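Long-range contact in alanine racemase 1 (Caldanaerobacter subterraneus subsp. tengcongensis MB4, PDB 4Y2W), which belongs to the alanine racemase family, pairing an eight-stranded TIM-type barrel with a second, largely beta-stranded C-terminal domain in a two-chain assembly: residues V285-N297 with I355-R369. The protein carries 1 engineered substitution. Numbering follows the deposited sequence.
With ALA (alanine), chain D.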
loop_
_atom_site.group_PDB
_atom_site.type_symbol
_atom_site.label_atom_id
_atom_site.label_comp_id
_atom_site.label_asym_id
_atom_site.label_seq_id
_atom_site.Cartn_x
_atom_site.Cartn_y
_atom_site.Cartn_z
ATOM N N VAL A 285 -7.126 4.324 12.122
ATOM C CA VAL A 285 -6.315 4.416 10.915
ATOM C C VAL A 285 -4.846 4.552 11.303
ATOM O O VAL A 285 -4.498 5.331 12.189
ATOM C CB VAL A 285 -6.754 5.585 9.999
ATOM C CG1 VAL A 285 -6.483 6.941 10.644
ATOM C CG2 VAL A 285 -6.070 5.481 8.639
ATOM N N GLY A 286 -3.991 3.778 10.642
ATOM C CA GLY A 286 -2.558 3.795 10.920
ATOM C C GLY A 286 -1.746 3.699 9.646
ATOM O O GLY A 286 -2.280 3.901 8.557
ATOM N N TYR A 287 -0.459 3.382 9.775
ATOM C CA TYR A 287 0.443 3.406 8.616
ATOM C C TYR A 287 0.256 2.238 7.650
ATOM O O TYR A 287 0.616 2.344 6.475
ATOM C CB TYR A 287 1.916 3.552 9.031
ATOM C CG TYR A 287 2.451 2.545 10.029
ATOM C CD1 TYR A 287 2.741 1.238 9.650
ATOM C CD2 TYR A 287 2.716 2.920 11.344
ATOM C CE1 TYR A 287 3.253 0.325 10.560
ATOM C CE2 TYR A 287 3.230 2.016 12.258
ATOM C CZ TYR A 287 3.495 0.721 11.862
ATOM O OH TYR A 287 3.995 -0.172 12.777
ATOM N N ALA A 288 -0.317 1.140 8.127
ATOM C CA ALA A 288 -0.634 0.017 7.255
ATOM C C ALA A 288 -1.791 0.348 6.315
ATOM O O ALA A 288 -2.005 -0.352 5.324
ATOM C CB ALA A 288 -0.961 -1.216 8.077
ATOM N N ASP A 289 -2.536 1.405 6.637
ATOM C CA ASP A 289 -3.639 1.875 5.800
ATOM C C ASP A 289 -3.213 2.931 4.787
ATOM O O ASP A 289 -3.985 3.269 3.886
ATOM C CB ASP A 289 -4.755 2.436 6.678
ATOM C CG ASP A 289 -5.368 1.385 7.577
ATOM O OD1 ASP A 289 -5.625 0.266 7.093
ATOM O OD2 ASP A 289 -5.603 1.667 8.772
ATOM N N GLY A 290 -1.991 3.444 4.932
ATOM C CA GLY A 290 -1.473 4.501 4.061
ATOM C C GLY A 290 -1.281 5.854 4.728
ATOM O O GLY A 290 -1.065 6.852 4.043
ATOM N N LEU A 291 -1.363 5.900 6.056
ATOM C CA LEU A 291 -1.101 7.135 6.791
ATOM C C LEU A 291 0.353 7.139 7.240
ATOM O O LEU A 291 0.712 6.445 8.183
ATOM C CB LEU A 291 -2.035 7.258 7.996
ATOM C CG LEU A 291 -1.977 8.611 8.707
ATOM C CD1 LEU A 291 -2.380 9.723 7.748
ATOM C CD2 LEU A 291 -2.857 8.620 9.949
ATOM N N ASP A 292 1.184 7.928 6.566
ATOM C CA ASP A 292 2.630 7.869 6.775
ATOM C C ASP A 292 3.009 8.163 8.222
ATOM O O ASP A 292 2.560 9.142 8.812
ATOM C CB ASP A 292 3.359 8.835 5.839
ATOM C CG ASP A 292 4.848 8.573 5.779
ATOM O OD1 ASP A 292 5.490 8.467 6.842
ATOM O OD2 ASP A 292 5.384 8.459 4.663
ATOM N N ARG A 293 3.862 7.307 8.770
ATOM C CA ARG A 293 4.294 7.408 10.156
ATOM C C ARG A 293 5.058 8.707 10.455
ATOM O O ARG A 293 5.118 9.140 11.609
ATOM C CB ARG A 293 5.146 6.189 10.512
ATOM C CG ARG A 293 5.481 6.058 11.984
ATOM C CD ARG A 293 5.968 4.656 12.306
ATOM N NE ARG A 293 6.765 4.632 13.528
ATOM C CZ ARG A 293 8.049 4.973 13.605
ATOM N NH1 ARG A 293 8.719 5.369 12.527
ATOM N NH2 ARG A 293 8.672 4.920 14.775
ATOM N N ARG A 294 5.633 9.330 9.426
ATOM C CA ARG A 294 6.335 10.611 9.598
ATOM C C ARG A 294 5.401 11.767 9.984
ATOM O O ARG A 294 5.872 12.803 10.447
ATOM C CB ARG A 294 7.170 10.970 8.356
ATOM C CG ARG A 294 8.517 10.254 8.317
ATOM C CD ARG A 294 9.327 10.566 7.068
ATOM N NE ARG A 294 8.640 10.108 5.860
ATOM C CZ ARG A 294 8.479 10.816 4.738
ATOM N NH1 ARG A 294 8.988 12.045 4.603
ATOM N NH2 ARG A 294 7.820 10.269 3.718
ATOM N N LEU A 295 4.091 11.580 9.814
ATOM C CA LEU A 295 3.099 12.549 10.286
ATOM C C LEU A 295 2.915 12.531 11.809
ATOM O O LEU A 295 2.168 13.346 12.347
ATOM C CB LEU A 295 1.748 12.311 9.606
ATOM C CG LEU A 295 1.719 12.354 8.076
ATOM C CD1 LEU A 295 0.295 12.149 7.588
ATOM C CD2 LEU A 295 2.280 13.657 7.535
ATOM N N SER A 296 3.577 11.599 12.494
ATOM C CA SER A 296 3.652 11.605 13.957
ATOM C C SER A 296 3.985 13.002 14.480
ATOM O O SER A 296 5.056 13.533 14.177
ATOM C CB SER A 296 4.737 10.629 14.426
ATOM O OG SER A 296 4.487 9.306 13.976
ATOM N N ASN A 297 3.062 13.598 15.238
ATOM C CA ASN A 297 3.245 14.938 15.817
ATOM C C ASN A 297 3.533 16.067 14.812
ATOM O O ASN A 297 4.205 17.042 15.161
ATOM C CB ASN A 297 4.355 14.921 16.886
ATOM C CG ASN A 297 3.942 14.201 18.149
ATOM O OD1 ASN A 297 3.015 14.626 18.840
ATOM N ND2 ASN A 297 4.640 13.118 18.473
ATOM N N ILE A 355 5.216 15.514 3.565
ATOM C CA ILE A 355 6.165 14.385 3.563
ATOM C C ILE A 355 7.099 14.374 2.343
ATOM O O ILE A 355 7.665 13.336 2.001
ATOM C CB ILE A 355 5.456 13.014 3.726
ATOM C CG1 ILE A 355 4.282 12.861 2.753
ATOM C CG2 ILE A 355 4.975 12.845 5.158
ATOM C CD1 ILE A 355 3.872 11.423 2.506
ATOM N N GLU A 356 7.273 15.538 1.713
ATOM C CA GLU A 356 8.263 15.734 0.653
ATOM C C GLU A 356 8.085 14.738 -0.498
ATOM O O GLU A 356 9.009 13.992 -0.847
ATOM C CB GLU A 356 9.685 15.626 1.216
ATOM C CG GLU A 356 9.934 16.376 2.513
ATOM C CD GLU A 356 11.273 16.005 3.120
ATOM O OE1 GLU A 356 11.298 15.267 4.131
ATOM O OE2 GLU A 356 12.306 16.429 2.564
ATOM N N THR A 357 6.888 14.725 -1.073
ATOM C CA THR A 357 6.604 13.885 -2.229
ATOM C C THR A 357 5.548 14.560 -3.106
ATOM O O THR A 357 5.317 15.763 -2.989
ATOM C CB THR A 357 6.168 12.465 -1.798
ATOM O OG1 THR A 357 6.068 11.620 -2.949
ATOM C CG2 THR A 357 4.827 12.491 -1.068
ATOM N N ILE A 358 4.921 13.785 -3.985
ATOM C CA ILE A 358 3.921 14.302 -4.917
ATOM C C ILE A 358 2.612 13.534 -4.745
ATOM O O ILE A 358 2.630 12.396 -4.278
ATOM C CB ILE A 358 4.407 14.215 -6.382
ATOM C CG1 ILE A 358 4.987 12.827 -6.693
ATOM C CG2 ILE A 358 5.448 15.291 -6.650
ATOM C CD1 ILE A 358 5.320 12.610 -8.152
ATOM N N PRO A 359 1.472 14.153 -5.126
ATOM C CA PRO A 359 0.144 13.556 -4.941
ATOM C C PRO A 359 0.001 12.106 -5.398
ATOM O O PRO A 359 -0.785 11.360 -4.818
ATOM C CB PRO A 359 -0.758 14.455 -5.785
ATOM C CG PRO A 359 -0.096 15.785 -5.737
ATOM C CD PRO A 359 1.379 15.507 -5.707
ATOM N N GLN A 360 0.743 11.709 -6.427
ATOM C CA GLN A 360 0.637 10.352 -6.952
ATOM C C GLN A 360 1.038 9.299 -5.917
ATOM O O GLN A 360 0.346 8.294 -5.773
ATOM C CB GLN A 360 1.461 10.192 -8.231
ATOM C CG GLN A 360 0.911 10.966 -9.424
ATOM C CD GLN A 360 1.638 12.275 -9.694
ATOM O OE1 GLN A 360 2.018 12.994 -8.774
ATOM N NE2 GLN A 360 1.833 12.586 -10.967
ATOM N N GLU A 361 2.138 9.529 -5.197
ATOM C CA GLU A 361 2.604 8.562 -4.196
ATOM C C GLU A 361 1.678 8.474 -2.977
ATOM O O GLU A 361 1.527 7.400 -2.389
ATOM C CB GLU A 361 4.031 8.868 -3.738
ATOM C CG GLU A 361 4.634 7.766 -2.871
ATOM C CD GLU A 361 6.081 8.019 -2.488
ATOM O OE1 GLU A 361 6.445 9.177 -2.183
ATOM O OE2 GLU A 361 6.860 7.046 -2.475
ATOM N N VAL A 362 1.064 9.597 -2.603
ATOM C CA VAL A 362 0.133 9.626 -1.478
ATOM C C VAL A 362 -1.087 8.748 -1.773
ATOM O O VAL A 362 -1.465 7.909 -0.955
ATOM C CB VAL A 362 -0.317 11.064 -1.147
ATOM C CG1 VAL A 362 -1.426 11.060 -0.097
ATOM C CG2 VAL A 362 0.868 11.894 -0.670
ATOM N N PHE A 363 -1.690 8.945 -2.942
ATOM C CA PHE A 363 -2.815 8.124 -3.379
ATOM C C PHE A 363 -2.456 6.638 -3.434
ATOM O O PHE A 363 -3.247 5.787 -3.016
ATOM C CB PHE A 363 -3.317 8.570 -4.759
ATOM C CG PHE A 363 -4.224 9.781 -4.735
ATOM C CD1 PHE A 363 -5.271 9.886 -3.816
ATOM C CD2 PHE A 363 -4.063 10.798 -5.671
ATOM C CE1 PHE A 363 -6.110 10.993 -3.815
ATOM C CE2 PHE A 363 -4.905 11.902 -5.676
ATOM C CZ PHE A 363 -5.929 11.999 -4.748
ATOM N N SER A 364 -1.264 6.327 -3.937
ATOM C CA SER A 364 -0.816 4.938 -4.065
ATOM C C SER A 364 -0.502 4.273 -2.718
ATOM O O SER A 364 -0.395 3.053 -2.631
ATOM C CB SER A 364 0.411 4.860 -4.980
ATOM O OG SER A 364 1.576 5.372 -4.349
ATOM N N ARG A 365 -0.349 5.084 -1.679
ATOM C CA ARG A 365 -0.058 4.595 -0.339
ATOM C C ARG A 365 -1.306 4.015 0.340
ATOM O O ARG A 365 -1.190 3.234 1.284
ATOM C CB ARG A 365 0.500 5.741 0.510
ATOM C CG ARG A 365 1.816 5.444 1.206
ATOM C CD ARG A 365 2.954 5.247 0.214
ATOM N NE ARG A 365 4.199 5.844 0.687
ATOM C CZ ARG A 365 5.373 5.749 0.063
ATOM N NH1 ARG A 365 5.496 5.056 -1.076
ATOM N NH2 ARG A 365 6.436 6.348 0.587
ATOM N N ILE A 366 -2.490 4.393 -0.140
ATOM C CA ILE A 366 -3.749 3.955 0.470
ATOM C C ILE A 366 -3.949 2.457 0.231
ATOM O O ILE A 366 -4.241 2.028 -0.883
ATOM C CB ILE A 366 -4.954 4.746 -0.075
ATOM C CG1 ILE A 366 -4.801 6.236 0.241
ATOM C CG2 ILE A 366 -6.249 4.222 0.533
ATOM C CD1 ILE A 366 -5.714 7.133 -0.567
ATOM N N SER A 367 -3.820 1.675 1.297
ATOM C CA SER A 367 -3.582 0.239 1.173
ATOM C C SER A 367 -4.828 -0.579 0.882
ATOM O O SER A 367 -5.954 -0.073 0.884
ATOM C CB SER A 367 -2.920 -0.304 2.444
ATOM O OG SER A 367 -3.885 -0.621 3.432
ATOM N N ARG A 368 -4.578 -1.864 0.642
ATOM C CA ARG A 368 -5.603 -2.876 0.412
ATOM C C ARG A 368 -6.674 -2.893 1.505
ATOM O O ARG A 368 -7.848 -3.152 1.227
ATOM C CB ARG A 368 -4.921 -4.251 0.301
ATOM C CG ARG A 368 -5.854 -5.440 0.128
ATOM C CD ARG A 368 -5.086 -6.691 -0.276
ATOM N NE ARG A 368 -5.864 -7.911 -0.045
ATOM C CZ ARG A 368 -5.989 -8.527 1.131
ATOM N NH1 ARG A 368 -5.398 -8.053 2.227
ATOM N NH2 ARG A 368 -6.721 -9.629 1.216
ATOM N N ARG A 369 -6.270 -2.606 2.740
ATOM C CA ARG A 369 -7.186 -2.661 3.883
ATOM C C ARG A 369 -8.265 -1.572 3.865
ATOM O O ARG A 369 -9.284 -1.709 4.541
ATOM C CB ARG A 369 -6.399 -2.589 5.195
ATOM C CG ARG A 369 -7.107 -3.235 6.372
ATOM C CD ARG A 369 -6.156 -3.519 7.522
ATOM N NE ARG A 369 -5.564 -2.305 8.081
ATOM C CZ ARG A 369 -4.715 -2.287 9.106
ATOM N NH1 ARG A 369 -4.347 -3.416 9.703
ATOM N NH2 ARG A 369 -4.228 -1.133 9.540
HETATM N N ALA D . 1.394 -1.969 17.444
HETATM C CA ALA D . 2.679 -1.773 16.716
HETATM C C ALA D . 2.622 -0.492 15.883
HETATM O O ALA D . 1.535 -0.030 15.539
HETATM C CB ALA D . 2.983 -2.980 15.835
HETATM O OXT ALA D . 3.640 0.120 15.537
#
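R369 swings CG opposite its own N (chi1 -154°) and bends at chi3, bringing NE and NH2 to D289; there CB points away from 355-369, but a chi1 of -63° carries OD1 back to the arginine. R369 NE donates to D289 OD1 at 2.8 Å, from the syn side and near the guanidinium plane; NH2 adds weak bonds to both carboxylate oxygens. The two planes lie 55° apart, so the salt bridge is twisted rather than coplanar. D289 OD2 also receives G286 N at 3.2 Å and pairs with R7, which ties the carboxylate to three sites.

S367 OG donates to A288 O (2.7 Å) on a lone pair and accepts from R369 N, forming an ST turn, while S367 N reaches D289 O at 3.0 Å. Beside this, G290 CA lies 4.3 Å from I366 CA.

Farther along, R294 NH1 donates to I355 O at 3.2 Å, and I355 CG2 covers one face of the R294 guanidinium, offset toward its rim, 3.7 Å from L295 CD2. R365 pairs with D292 of the second subunit. Y287 OH donates to OXT of the bound alanine (2.8 Å), so the 285-297 loop, joined to the segments flanking helix 359-365 in the racemase C-terminal domain, borders a ligand pocket beside the subunit interface.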